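Local coordinates for protein aminotransferase, classes I and II (Silicibacter pomeroyi DSS-3, PDB 3H14) that probably transfers the amino group of L-aspartate to 2-oxoglutarate, using pyridoxal 5'-phosphate as cofactor, at residues A[292-297]-A[370-375]; A[104-109]-A[253-258]; A[150-155]-A[165-170]; A[79-84]-A[224-229]. All coordinates share one frame; numbering follows the deposited sequence.

In the fold
From the N terminus, segment 79-84 opens contact 4 and segment 104-109 opens contact 2 before either finds its partner. Contact 3 then opens and closes within some twenty residues, between 150-155 and 165-170, so it lies wholly within the spans of both. Segment 224-229 closes contact 4 and 253-258 closes contact 2, and these two contacts therefore cross. Contacts 2 to 4 all gather round the seven-stranded mixed sheet: Phe104 of contact 2 packs on Met166 of contact 3 and on Ile225 of contact 4. Contact 1 follows in series, joining helices 278-302 and 365-381 beyond the chain's centre, about 42 Å from contact 2 between centres.

Contact 1: A[292-297]-A[370-375]; sequences RKLMLE and EGLDRL
Leu372 reaches from helix 365-381 to Leu294 and Met295 of helix 278-302, a helix-helix contact in the C-terminal part of this fold-type I aminotransferase, where helix 365-381 also packs on strand 356-360. CB of Leu372 points at the other helix. Its CG stands anti to the carbonyl carbon (chi1 -66°), and the fork beyond it spreads the two methyls over neighbouring residues. Leu372 CD1 goes to Leu294, 4.0 Å from its CB and 3.7 Å from its O, so this methyl rests on backbone as well as side chain. Leu372 CD2 lies 3.9 Å from SE of Met295, a selenomethionine here. The Met295 chain, bent at chi2 and chi3, crosses Leu372 at a slant and sets its SE against that methyl. A leucine suits the place because one branched, apolar tip serves two successive residues, while the long, flexible neighbour can curl into the buried layer, where it also meets Ile368 and Phe359. Leu372 further touches Leu299 of the partner helix, and Leu294 packs on Ile368. Polar groups flank this apolar patch: Asp373 OD1 forms a salt bridge with Arg298 NH2 of the partner helix, and Arg374 NE binds Glu370 OE2 at 3.1 Å in a nearly straight salt bridge (166°), with the oxygen in the guanidinium plane and offering its anti lone pair.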
loop_
_atom_site.group_PDB
_atom_site.type_symbol
_atom_site.label_atom_id
_atom_site.label_comp_id
_atom_site.label_asym_id
_atom_site.label_seq_id
_atom_site.Cartn_x
_atom_site.Cartn_y
_atom_site.Cartn_z
ATOM N N ARG A 292 17.351 1.833 -0.519
ATOM C CA ARG A 292 17.118 0.902 0.612
ATOM C C ARG A 292 18.446 0.586 1.275
ATOM O O ARG A 292 18.575 0.643 2.514
ATOM C CB ARG A 292 16.458 -0.378 0.078
ATOM C CG ARG A 292 16.146 -1.435 1.129
ATOM C CD ARG A 292 15.251 -2.487 0.570
ATOM N NE ARG A 292 15.082 -3.602 1.468
ATOM C CZ ARG A 292 15.842 -4.692 1.476
ATOM N NH1 ARG A 292 16.870 -4.816 0.636
ATOM N NH2 ARG A 292 15.569 -5.665 2.341
ATOM N N LYS A 293 19.432 0.296 0.434
ATOM C CA LYS A 293 20.812 0.045 0.872
ATOM C C LYS A 293 21.297 1.223 1.729
ATOM O O LYS A 293 21.795 1.030 2.818
ATOM C CB LYS A 293 21.700 -0.232 -0.363
ATOM C CG LYS A 293 23.114 -0.908 -0.132
ATOM C CD LYS A 293 23.778 -1.213 -1.459
ATOM C CE LYS A 293 25.167 -1.870 -1.347
ATOM N NZ LYS A 293 25.117 -3.357 -1.616
ATOM N N LEU A 294 21.134 2.445 1.233
ATOM C CA LEU A 294 21.403 3.672 1.986
ATOM C C LEU A 294 20.633 3.828 3.292
ATOM O O LEU A 294 21.208 4.215 4.333
ATOM C CB LEU A 294 21.072 4.891 1.120
ATOM C CG LEU A 294 22.121 5.911 0.658
ATOM C CD1 LEU A 294 23.559 5.348 0.501
ATOM C CD2 LEU A 294 21.621 6.532 -0.620
HETATM N N MSE A 295 19.325 3.578 3.261
HETATM C CA MSE A 295 18.524 3.641 4.496
HETATM C C MSE A 295 19.033 2.660 5.574
HETATM O O MSE A 295 19.164 3.020 6.754
HETATM C CB MSE A 295 17.043 3.341 4.206
HETATM C CG MSE A 295 16.349 4.353 3.277
HETATM SE SE MSE A 295 16.197 6.107 3.958
HETATM C CE MSE A 295 14.496 5.930 4.981
ATOM N N LEU A 296 19.297 1.436 5.150
ATOM C CA LEU A 296 19.723 0.356 6.058
ATOM C C LEU A 296 21.078 0.643 6.708
ATOM O O LEU A 296 21.238 0.417 7.922
ATOM C CB LEU A 296 19.727 -0.987 5.328
ATOM C CG LEU A 296 18.297 -1.501 5.186
ATOM C CD1 LEU A 296 18.198 -2.584 4.170
ATOM C CD2 LEU A 296 17.748 -1.972 6.548
ATOM N N GLU A 297 22.013 1.186 5.925
ATOM C CA GLU A 297 23.294 1.664 6.466
ATOM C C GLU A 297 23.186 2.916 7.361
ATOM O O GLU A 297 23.790 2.968 8.444
ATOM C CB GLU A 297 24.317 1.912 5.329
ATOM N N GLU A 370 20.679 13.182 0.328
ATOM C CA GLU A 370 20.445 14.472 0.965
ATOM C C GLU A 370 19.592 14.394 2.235
ATOM O O GLU A 370 19.894 15.058 3.259
ATOM C CB GLU A 370 19.815 15.443 -0.038
ATOM C CG GLU A 370 19.572 16.864 0.474
ATOM C CD GLU A 370 20.852 17.640 0.758
ATOM O OE1 GLU A 370 21.859 17.432 0.038
ATOM O OE2 GLU A 370 20.839 18.452 1.700
ATOM N N GLY A 371 18.534 13.591 2.193
ATOM C CA GLY A 371 17.696 13.428 3.366
ATOM C C GLY A 371 18.445 12.852 4.561
ATOM O O GLY A 371 18.272 13.300 5.695
ATOM N N LEU A 372 19.240 11.838 4.296
ATOM C CA LEU A 372 20.019 11.179 5.340
ATOM C C LEU A 372 21.076 12.106 5.936
ATOM O O LEU A 372 21.274 12.080 7.138
ATOM C CB LEU A 372 20.620 9.894 4.820
ATOM C CG LEU A 372 19.556 8.843 4.495
ATOM C CD1 LEU A 372 20.169 7.710 3.746
ATOM C CD2 LEU A 372 18.878 8.324 5.760
ATOM N N ASP A 373 21.698 12.963 5.110
ATOM C CA ASP A 373 22.639 13.987 5.608
ATOM C C ASP A 373 21.980 14.971 6.549
ATOM O O ASP A 373 22.537 15.344 7.597
ATOM C CB ASP A 373 23.224 14.793 4.456
ATOM C CG ASP A 373 24.209 14.024 3.648
ATOM O OD1 ASP A 373 24.653 12.937 4.072
ATOM O OD2 ASP A 373 24.579 14.526 2.574
ATOM N N ARG A 374 20.787 15.414 6.165
ATOM C CA ARG A 374 20.010 16.322 6.955
ATOM C C ARG A 374 19.583 15.705 8.278
ATOM O O ARG A 374 19.568 16.386 9.303
ATOM C CB ARG A 374 18.748 16.752 6.185
ATOM C CG ARG A 374 19.072 17.563 4.943
ATOM C CD ARG A 374 17.854 18.265 4.364
ATOM N NE ARG A 374 18.185 18.990 3.140
ATOM C CZ ARG A 374 17.326 19.751 2.465
ATOM N NH1 ARG A 374 16.081 19.900 2.889
ATOM N NH2 ARG A 374 17.714 20.364 1.364
ATOM N N LEU A 375 19.171 14.444 8.226
ATOM C CA LEU A 375 18.698 13.747 9.409
ATOM C C LEU A 375 19.865 13.590 10.390
ATOM O O LEU A 375 19.744 13.881 11.568
ATOM C CB LEU A 375 18.118 12.387 9.018
ATOM C CG LEU A 375 16.697 12.516 8.432
ATOM C CD1 LEU A 375 16.270 11.190 7.819
ATOM C CD2 LEU A 375 15.690 12.995 9.493
#

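Contact 2: A[104-109]-A[253-258]; sequences FLLAFT and ERIAQN
Two helices of the domain built on the seven-stranded sheet meet where Leu106 and Thr109 of helix 100-111 face Ile255 and Ala256 of helix 249-258. The short axes approach to 10.1 Å, with 123° between their directions, and the contact is apolar. Helix 100-111 lies on the sheet itself, Phe104 and Ala107 against Ile225 of strand 223-227, with helix 249-258 beside it; Leu106 also touches Met242 of strand 240-243. Leu106 CD2 makes the tightest meeting, 3.5 Å from Ile255 CG2, and the same methyl reaches Ala256 CB at 4.2 Å. An alanine is small enough to let the leucine tip come close to the backbone, 4.0 Å from Ala256 N. Ile255, branched at CB, has a second methyl to offer: Thr109 CG2 lies 4.0 Å from both its CG2 and its CD1. Thr109 serves two ends because its methyl stands anti to the backbone N and faces the neighbour, while OG1 lies beside that N (chi1 -59°) and turns back to its own helix. A serine here would keep the hydroxyl, but loss of the methyl would probably leave a gap beside Ile255 CG2 and CD1. Thr109 OG1 donates to Leu105 O at 2.7 Å, and Thr109 N reaches the same oxygen at 3.0 Å from the opposite face of its plane.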
loop_
_atom_site.group_PDB
_atom_site.type_symbol
_atom_site.label_atom_id
_atom_site.label_comp_id
_atom_site.label_asym_id
_atom_site.label_seq_id
_atom_site.Cartn_x
_atom_site.Cartn_y
_atom_site.Cartn_z
ATOM N N PHE A 104 -11.200 -2.018 -3.432
ATOM C CA PHE A 104 -11.715 -2.150 -2.055
ATOM C C PHE A 104 -13.244 -1.968 -1.986
ATOM O O PHE A 104 -13.941 -2.736 -1.309
ATOM C CB PHE A 104 -11.012 -1.196 -1.090
ATOM C CG PHE A 104 -9.563 -1.495 -0.902
ATOM C CD1 PHE A 104 -9.136 -2.794 -0.600
ATOM C CD2 PHE A 104 -8.606 -0.491 -1.042
ATOM C CE1 PHE A 104 -7.786 -3.069 -0.452
ATOM C CE2 PHE A 104 -7.227 -0.782 -0.892
ATOM C CZ PHE A 104 -6.833 -2.059 -0.601
ATOM N N LEU A 105 -13.759 -0.967 -2.676
ATOM C CA LEU A 105 -15.194 -0.753 -2.733
ATOM C C LEU A 105 -15.927 -1.974 -3.259
ATOM O O LEU A 105 -16.974 -2.365 -2.737
ATOM C CB LEU A 105 -15.514 0.466 -3.609
ATOM C CG LEU A 105 -16.991 0.773 -3.841
ATOM C CD1 LEU A 105 -17.656 1.043 -2.501
ATOM C CD2 LEU A 105 -17.180 1.958 -4.783
ATOM N N LEU A 106 -15.369 -2.607 -4.277
ATOM C CA LEU A 106 -16.059 -3.684 -4.944
ATOM C C LEU A 106 -15.960 -4.924 -4.090
ATOM O O LEU A 106 -16.964 -5.597 -3.882
ATOM C CB LEU A 106 -15.465 -3.929 -6.325
ATOM C CG LEU A 106 -15.779 -2.878 -7.390
ATOM C CD1 LEU A 106 -14.965 -3.244 -8.655
ATOM C CD2 LEU A 106 -17.322 -2.840 -7.632
ATOM N N ALA A 107 -14.762 -5.178 -3.545
ATOM C CA ALA A 107 -14.582 -6.287 -2.636
ATOM C C ALA A 107 -15.530 -6.169 -1.460
ATOM O O ALA A 107 -16.231 -7.124 -1.125
ATOM C CB ALA A 107 -13.176 -6.386 -2.183
ATOM N N PHE A 108 -15.530 -5.027 -0.785
ATOM C CA PHE A 108 -16.295 -4.929 0.436
ATOM C C PHE A 108 -17.787 -5.012 0.148
ATOM O O PHE A 108 -18.536 -5.569 0.963
ATOM C CB PHE A 108 -15.995 -3.613 1.172
ATOM C CG PHE A 108 -14.573 -3.472 1.626
ATOM C CD1 PHE A 108 -13.740 -4.579 1.751
ATOM C CD2 PHE A 108 -14.073 -2.222 2.005
ATOM C CE1 PHE A 108 -12.447 -4.433 2.187
ATOM C CE2 PHE A 108 -12.751 -2.093 2.417
ATOM C CZ PHE A 108 -11.964 -3.214 2.515
ATOM N N THR A 109 -18.217 -4.475 -1.005
ATOM C CA THR A 109 -19.642 -4.529 -1.365
ATOM C C THR A 109 -20.129 -5.953 -1.644
ATOM O O THR A 109 -21.231 -6.329 -1.233
ATOM C CB THR A 109 -19.941 -3.622 -2.570
ATOM O OG1 THR A 109 -19.573 -2.280 -2.223
ATOM C CG2 THR A 109 -21.444 -3.701 -2.951
ATOM N N GLU A 253 -19.079 -7.947 -11.464
ATOM C CA GLU A 253 -19.479 -7.258 -12.686
ATOM C C GLU A 253 -20.784 -6.507 -12.518
ATOM O O GLU A 253 -20.890 -5.382 -12.943
ATOM C CB GLU A 253 -19.589 -8.221 -13.881
ATOM C CG GLU A 253 -20.154 -7.550 -15.162
ATOM C CD GLU A 253 -20.430 -8.554 -16.309
ATOM O OE1 GLU A 253 -21.007 -9.634 -16.041
ATOM O OE2 GLU A 253 -20.063 -8.255 -17.482
ATOM N N ARG A 254 -21.789 -7.119 -11.907
ATOM C CA ARG A 254 -23.057 -6.434 -11.751
ATOM C C ARG A 254 -22.951 -5.254 -10.833
ATOM O O ARG A 254 -23.582 -4.229 -11.067
ATOM C CB ARG A 254 -24.123 -7.374 -11.213
ATOM C CG ARG A 254 -24.702 -8.260 -12.260
ATOM C CD ARG A 254 -25.823 -9.091 -11.694
ATOM N NE ARG A 254 -26.192 -10.156 -12.617
ATOM C CZ ARG A 254 -27.141 -11.066 -12.388
ATOM N NH1 ARG A 254 -27.829 -11.057 -11.245
ATOM N NH2 ARG A 254 -27.406 -11.987 -13.314
ATOM N N ILE A 255 -22.170 -5.398 -9.755
ATOM C CA ILE A 255 -21.960 -4.286 -8.863
ATOM C C ILE A 255 -21.267 -3.172 -9.631
ATOM O O ILE A 255 -21.680 -2.007 -9.549
ATOM C CB ILE A 255 -21.100 -4.684 -7.617
ATOM C CG1 ILE A 255 -21.870 -5.658 -6.712
ATOM C CG2 ILE A 255 -20.708 -3.432 -6.839
ATOM C CD1 ILE A 255 -20.994 -6.499 -5.779
ATOM N N ALA A 256 -20.194 -3.512 -10.351
ATOM C CA ALA A 256 -19.425 -2.512 -11.101
ATOM C C ALA A 256 -20.267 -1.813 -12.189
ATOM O O ALA A 256 -20.145 -0.598 -12.363
ATOM C CB ALA A 256 -18.172 -3.116 -11.685
ATOM N N GLN A 257 -21.129 -2.581 -12.873
ATOM C CA GLN A 257 -22.056 -2.060 -13.900
ATOM C C GLN A 257 -23.076 -1.168 -13.227
ATOM O O GLN A 257 -23.153 0.044 -13.519
ATOM C CB GLN A 257 -22.848 -3.185 -14.583
ATOM C CG GLN A 257 -22.099 -4.019 -15.615
ATOM C CD GLN A 257 -22.859 -5.297 -16.097
ATOM O OE1 GLN A 257 -23.864 -5.741 -15.495
ATOM N NE2 GLN A 257 -22.341 -5.908 -17.181
ATOM N N ASN A 258 -23.829 -1.792 -12.302
ATOM C CA ASN A 258 -24.959 -1.153 -11.623
ATOM C C ASN A 258 -24.532 0.053 -10.806
ATOM O O ASN A 258 -25.346 0.932 -10.601
ATOM C CB ASN A 258 -25.725 -2.125 -10.702
ATOM C CG ASN A 258 -26.452 -3.233 -11.445
ATOM O OD1 ASN A 258 -26.067 -3.653 -12.544
ATOM N ND2 ASN A 258 -27.517 -3.731 -10.830
#

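Contact 3: A[150-155]-A[165-170]; sequences LQPVPA and LMVASP. With GOL (glycerol), chain C.
Gln151 NE2 donates to Ala168 O at 2.9 Å, a straight bond (164°) that meets the carbonyl nearly end-on and lies in the plane of the glutamine amide. A bend at chi2 (-76°) folds the Gln151 chain so that its amide reaches the strand. At the other end of that amide, Gln151 OE1 accepts from O2 of a glycerol at 2.7 Å; the glycerol O2 in turn accepts from Ala168 N at 2.8 Å. One glutamine thus answers both polar backbone atoms of Ala168, one directly and one through the ligand, and NE2 has a second partner in Thr176 OG1. A leucine in its place would probably leave Ala168 O without this donor and glycerol O2 without its acceptor. Strand 164-168 lies inside the seven-stranded sheet, its Val167 bonded to strand 196-200; the glycerol, probably picked up from the crystallisation solution, sits on the edge facing strand 117-122, also held by Gly121 N. Glycerol O3 appears to bond Met166 O, although 2.5 Å is very short. Apolar packing completes the contact: the rigid ring of Pro152 puts its CG 4.1 Å from Val167 CG1 and its CD 3.2 Å from glycerol C3. Ser169 OG binds Leu178 N.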
loop_
_atom_site.group_PDB
_atom_site.type_symbol
_atom_site.label_atom_id
_atom_site.label_comp_id
_atom_site.label_asym_id
_atom_site.label_seq_id
_atom_site.Cartn_x
_atom_site.Cartn_y
_atom_site.Cartn_z
ATOM N N LEU A 150 5.145 -7.874 12.254
ATOM C CA LEU A 150 4.044 -6.909 12.193
ATOM C C LEU A 150 3.000 -7.248 11.142
ATOM O O LEU A 150 2.473 -6.371 10.463
ATOM C CB LEU A 150 4.581 -5.500 11.978
ATOM C CG LEU A 150 5.493 -4.990 13.100
ATOM C CD1 LEU A 150 6.081 -3.596 12.744
ATOM C CD2 LEU A 150 4.731 -4.968 14.433
ATOM N N GLN A 151 2.704 -8.541 11.084
ATOM C CA GLN A 151 1.718 -9.122 10.232
ATOM C C GLN A 151 0.803 -9.917 11.122
ATOM O O GLN A 151 1.249 -10.470 12.126
ATOM C CB GLN A 151 2.386 -10.060 9.243
ATOM C CG GLN A 151 3.113 -9.350 8.119
ATOM C CD GLN A 151 2.184 -8.795 7.045
ATOM O OE1 GLN A 151 0.965 -9.051 7.056
ATOM N NE2 GLN A 151 2.755 -8.018 6.109
ATOM N N PRO A 152 -0.488 -9.983 10.762
ATOM C CA PRO A 152 -1.338 -10.837 11.591
ATOM C C PRO A 152 -0.961 -12.317 11.517
ATOM O O PRO A 152 -0.422 -12.781 10.517
ATOM C CB PRO A 152 -2.750 -10.599 11.046
ATOM C CG PRO A 152 -2.563 -10.091 9.692
ATOM C CD PRO A 152 -1.216 -9.374 9.642
ATOM N N VAL A 153 -1.208 -13.000 12.625
ATOM C CA VAL A 153 -1.105 -14.438 12.708
ATOM C C VAL A 153 -2.473 -15.001 13.122
ATOM O O VAL A 153 -3.312 -14.291 13.664
ATOM C CB VAL A 153 -0.015 -14.886 13.699
ATOM C CG1 VAL A 153 1.388 -14.411 13.223
ATOM C CG2 VAL A 153 -0.323 -14.398 15.081
ATOM N N PRO A 154 -2.714 -16.285 12.836
ATOM C CA PRO A 154 -4.008 -16.850 13.202
ATOM C C PRO A 154 -4.461 -16.568 14.621
ATOM O O PRO A 154 -5.635 -16.226 14.821
ATOM C CB PRO A 154 -3.829 -18.350 12.911
ATOM C CG PRO A 154 -2.897 -18.369 11.789
ATOM C CD PRO A 154 -1.909 -17.241 12.078
ATOM N N ALA A 155 -3.541 -16.617 15.583
ATOM C CA ALA A 155 -3.863 -16.348 16.984
ATOM C C ALA A 155 -4.431 -14.955 17.249
ATOM O O ALA A 155 -5.164 -14.749 18.212
ATOM C CB ALA A 155 -2.591 -16.633 17.913
ATOM N N LEU A 165 -11.149 -10.936 6.591
ATOM C CA LEU A 165 -9.774 -10.621 6.960
ATOM C C LEU A 165 -9.001 -10.062 5.770
ATOM O O LEU A 165 -9.007 -10.646 4.681
ATOM C CB LEU A 165 -9.052 -11.851 7.465
ATOM C CG LEU A 165 -7.592 -11.643 7.919
ATOM C CD1 LEU A 165 -7.538 -10.864 9.242
ATOM C CD2 LEU A 165 -6.876 -13.022 8.046
HETATM N N MSE A 166 -8.290 -8.965 5.996
HETATM C CA MSE A 166 -7.457 -8.377 4.951
HETATM C C MSE A 166 -6.000 -8.350 5.343
HETATM O O MSE A 166 -5.674 -7.994 6.467
HETATM C CB MSE A 166 -7.900 -6.959 4.672
HETATM C CG MSE A 166 -7.114 -6.332 3.536
HETATM SE SE MSE A 166 -8.200 -5.306 2.323
HETATM C CE MSE A 166 -6.914 -5.959 1.022
ATOM N N VAL A 167 -5.137 -8.783 4.431
ATOM C CA VAL A 167 -3.691 -8.816 4.657
ATOM C C VAL A 167 -2.990 -8.080 3.522
ATOM O O VAL A 167 -3.499 -8.039 2.392
ATOM C CB VAL A 167 -3.115 -10.270 4.738
ATOM C CG1 VAL A 167 -3.780 -11.023 5.873
ATOM C CG2 VAL A 167 -3.291 -10.998 3.405
ATOM N N ALA A 168 -1.827 -7.495 3.817
ATOM C CA ALA A 168 -1.034 -6.803 2.779
ATOM C C ALA A 168 0.393 -7.285 2.823
ATOM O O ALA A 168 0.998 -7.348 3.901
ATOM C CB ALA A 168 -1.101 -5.267 2.962
ATOM N N SER A 169 0.945 -7.611 1.659
ATOM C CA SER A 169 2.341 -8.032 1.533
ATOM C C SER A 169 2.828 -7.713 0.121
ATOM O O SER A 169 2.228 -8.184 -0.843
ATOM C CB SER A 169 2.490 -9.543 1.797
ATOM O OG SER A 169 3.808 -10.017 1.515
ATOM N N PRO A 170 3.877 -6.849 -0.010
ATOM C CA PRO A 170 4.473 -5.977 1.021
ATOM C C PRO A 170 3.477 -4.994 1.655
ATOM O O PRO A 170 2.629 -4.444 0.950
ATOM C CB PRO A 170 5.530 -5.182 0.235
ATOM C CG PRO A 170 5.817 -5.997 -0.985
ATOM C CD PRO A 170 4.548 -6.702 -1.318
HETATM C C1 GOL C . -1.858 -5.144 7.058
HETATM O O1 GOL C . -0.614 -4.493 6.942
HETATM C C2 GOL C . -1.625 -6.597 7.512
HETATM O O2 GOL C . -1.180 -7.444 6.495
HETATM C C3 GOL C . -2.908 -7.243 8.028
HETATM O O3 GOL C . -4.048 -6.565 7.646
#

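Contact 4: A[79-84]-A[224-229]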
loop_
_atom_site.group_PDB
_atom_site.type_symbol
_atom_site.label_atom_id
_atom_site.label_comp_id
_atom_site.label_asym_id
_atom_site.label_seq_id
_atom_site.Cartn_x
_atom_site.Cartn_y
_atom_site.Cartn_z
ATOM N N ARG A 79 -1.491 -12.912 -18.104
ATOM C CA ARG A 79 -0.125 -13.295 -18.486
ATOM C C ARG A 79 0.896 -12.945 -17.387
ATOM O O ARG A 79 1.827 -13.710 -17.121
ATOM C CB ARG A 79 0.248 -12.615 -19.810
ATOM C CG ARG A 79 1.654 -12.900 -20.335
ATOM C CD ARG A 79 1.814 -12.358 -21.759
ATOM N NE ARG A 79 3.047 -11.583 -21.920
ATOM C CZ ARG A 79 3.254 -10.694 -22.887
ATOM N NH1 ARG A 79 2.309 -10.431 -23.791
ATOM N NH2 ARG A 79 4.410 -10.034 -22.933
ATOM N N LEU A 80 0.724 -11.783 -16.748
ATOM C CA LEU A 80 1.584 -11.399 -15.621
ATOM C C LEU A 80 1.593 -12.457 -14.499
ATOM O O LEU A 80 2.649 -12.732 -13.902
ATOM C CB LEU A 80 1.189 -9.990 -15.095
ATOM C CG LEU A 80 1.803 -9.488 -13.772
ATOM C CD1 LEU A 80 1.972 -7.974 -13.752
ATOM C CD2 LEU A 80 0.982 -9.923 -12.598
ATOM N N TYR A 81 0.446 -13.084 -14.240
ATOM C CA TYR A 81 0.351 -14.078 -13.167
ATOM C C TYR A 81 1.160 -15.327 -13.479
ATOM O O TYR A 81 1.751 -15.913 -12.575
ATOM C CB TYR A 81 -1.114 -14.383 -12.791
ATOM C CG TYR A 81 -1.701 -13.294 -11.884
ATOM C CD1 TYR A 81 -1.501 -13.327 -10.516
ATOM C CD2 TYR A 81 -2.386 -12.197 -12.415
ATOM C CE1 TYR A 81 -1.998 -12.341 -9.680
ATOM C CE2 TYR A 81 -2.886 -11.188 -11.582
ATOM C CZ TYR A 81 -2.679 -11.265 -10.209
ATOM O OH TYR A 81 -3.179 -10.280 -9.363
ATOM N N GLY A 82 1.205 -15.724 -14.748
ATOM C CA GLY A 82 2.092 -16.806 -15.159
ATOM C C GLY A 82 3.564 -16.419 -15.043
ATOM O O GLY A 82 4.366 -17.140 -14.450
ATOM N N GLU A 83 3.907 -15.269 -15.601
ATOM C CA GLU A 83 5.291 -14.848 -15.669
ATOM C C GLU A 83 5.860 -14.500 -14.284
ATOM O O GLU A 83 6.995 -14.832 -13.994
ATOM C CB GLU A 83 5.428 -13.675 -16.643
ATOM C CG GLU A 83 5.151 -14.082 -18.092
ATOM C CD GLU A 83 5.292 -12.954 -19.093
ATOM O OE1 GLU A 83 5.527 -11.791 -18.692
ATOM O OE2 GLU A 83 5.146 -13.226 -20.309
ATOM N N TRP A 84 5.069 -13.859 -13.428
ATOM C CA TRP A 84 5.534 -13.492 -12.079
ATOM C C TRP A 84 5.416 -14.620 -11.036
ATOM O O TRP A 84 6.273 -14.715 -10.160
ATOM C CB TRP A 84 4.788 -12.242 -11.597
ATOM C CG TRP A 84 5.362 -10.965 -12.115
ATOM C CD1 TRP A 84 6.259 -10.818 -13.116
ATOM C CD2 TRP A 84 5.058 -9.648 -11.650
ATOM N NE1 TRP A 84 6.545 -9.494 -13.306
ATOM C CE2 TRP A 84 5.832 -8.751 -12.406
ATOM C CE3 TRP A 84 4.222 -9.139 -10.650
ATOM C CZ2 TRP A 84 5.779 -7.372 -12.211
ATOM C CZ3 TRP A 84 4.186 -7.784 -10.447
ATOM C CH2 TRP A 84 4.956 -6.912 -11.227
ATOM N N VAL A 224 -8.129 -10.870 -4.656
ATOM C CA VAL A 224 -6.798 -10.213 -4.722
ATOM C C VAL A 224 -7.020 -8.787 -5.269
ATOM O O VAL A 224 -7.769 -8.593 -6.276
ATOM C CB VAL A 224 -5.824 -11.004 -5.616
ATOM C CG1 VAL A 224 -4.537 -10.207 -5.913
ATOM C CG2 VAL A 224 -5.460 -12.323 -5.003
ATOM N N ILE A 225 -6.403 -7.810 -4.604
ATOM C CA ILE A 225 -6.548 -6.384 -4.964
ATOM C C ILE A 225 -5.171 -5.881 -5.410
ATOM O O ILE A 225 -4.179 -6.132 -4.749
ATOM C CB ILE A 225 -7.090 -5.511 -3.778
ATOM C CG1 ILE A 225 -8.363 -6.120 -3.144
ATOM C CG2 ILE A 225 -7.264 -4.011 -4.210
ATOM C CD1 ILE A 225 -9.503 -6.430 -4.107
ATOM N N ASN A 226 -5.125 -5.217 -6.567
ATOM C CA ASN A 226 -3.894 -4.647 -7.068
ATOM C C ASN A 226 -4.152 -3.312 -7.774
ATOM O O ASN A 226 -5.274 -2.823 -7.876
ATOM C CB ASN A 226 -3.167 -5.618 -7.973
ATOM C CG ASN A 226 -1.645 -5.627 -7.746
ATOM O OD1 ASN A 226 -0.974 -4.577 -7.747
ATOM N ND2 ASN A 226 -1.084 -6.844 -7.617
ATOM N N SER A 227 -3.067 -2.713 -8.226
ATOM C CA SER A 227 -3.087 -1.350 -8.731
ATOM C C SER A 227 -1.893 -1.154 -9.654
ATOM O O SER A 227 -0.866 -1.860 -9.531
ATOM C CB SER A 227 -2.980 -0.373 -7.564
ATOM O OG SER A 227 -3.062 0.999 -7.998
ATOM N N PHE A 228 -2.024 -0.177 -10.553
ATOM C CA PHE A 228 -0.900 0.276 -11.378
ATOM C C PHE A 228 -0.156 1.451 -10.752
ATOM O O PHE A 228 0.745 2.003 -11.380
ATOM C CB PHE A 228 -1.401 0.637 -12.779
ATOM C CG PHE A 228 -1.862 -0.551 -13.548
ATOM C CD1 PHE A 228 -0.935 -1.331 -14.216
ATOM C CD2 PHE A 228 -3.192 -0.933 -13.566
ATOM C CE1 PHE A 228 -1.312 -2.429 -14.916
ATOM C CE2 PHE A 228 -3.602 -2.060 -14.280
ATOM C CZ PHE A 228 -2.658 -2.821 -14.937
ATOM N N SER A 229 -0.486 1.776 -9.501
ATOM C CA SER A 229 -0.018 2.987 -8.864
ATOM C C SER A 229 1.419 2.920 -8.327
ATOM O O SER A 229 2.008 3.974 -8.076
ATOM C CB SER A 229 -0.963 3.397 -7.730
ATOM O OG SER A 229 -1.041 2.372 -6.745
HETATM O O HOH W 1 -1.328 -9.715 -7.433
#
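Helix 79-84 and strand 224-227 keep their backbones well apart: the nearest CA atoms, those of Tyr81 and Val224, are 11.7 Å from each other, and the long tyrosine side chain spans most of that distance. Its ring leaves the helix with CG anti to the carbonyl carbon (chi1 -79°), which carries Tyr81 OH to the strand, 3.7 Å from Val224 CG1. The two side chains approach from opposite directions. The buried hydroxyl has polar company too: Trp241 NE1 of the adjacent strand hydrogen-bonds to it, and a water is hydrogen-bonded to Tyr81 OH at 2.7 Å. That water accepts from Asn226 ND2 at 2.9 Å, so a small polar bridge links helix to strand beside the valine methyl. An asparagine suits the spot by offering two kinds of group, since Asn226 OD1 accepts from the N-H of the following residue, Ser227 N, at 2.8 Å, in the carbonyl plane. Strand 223-227 belongs to the seven-stranded sheet of fold-type I enzymes, and Ser227, Phe228 and Ser229 are the first three residues of a Ser-x-Ser-Lys sequence, whose lysine carries the cofactor in related aminotransferases. Ser227 OG and Ser229 OG are hydrogen-bonded to each other at 2.7 Å. Leu80 packs its two methyls on two rings of its own helix, CD2 over a face of Tyr81, off-centre, and CD1 likewise over Trp84.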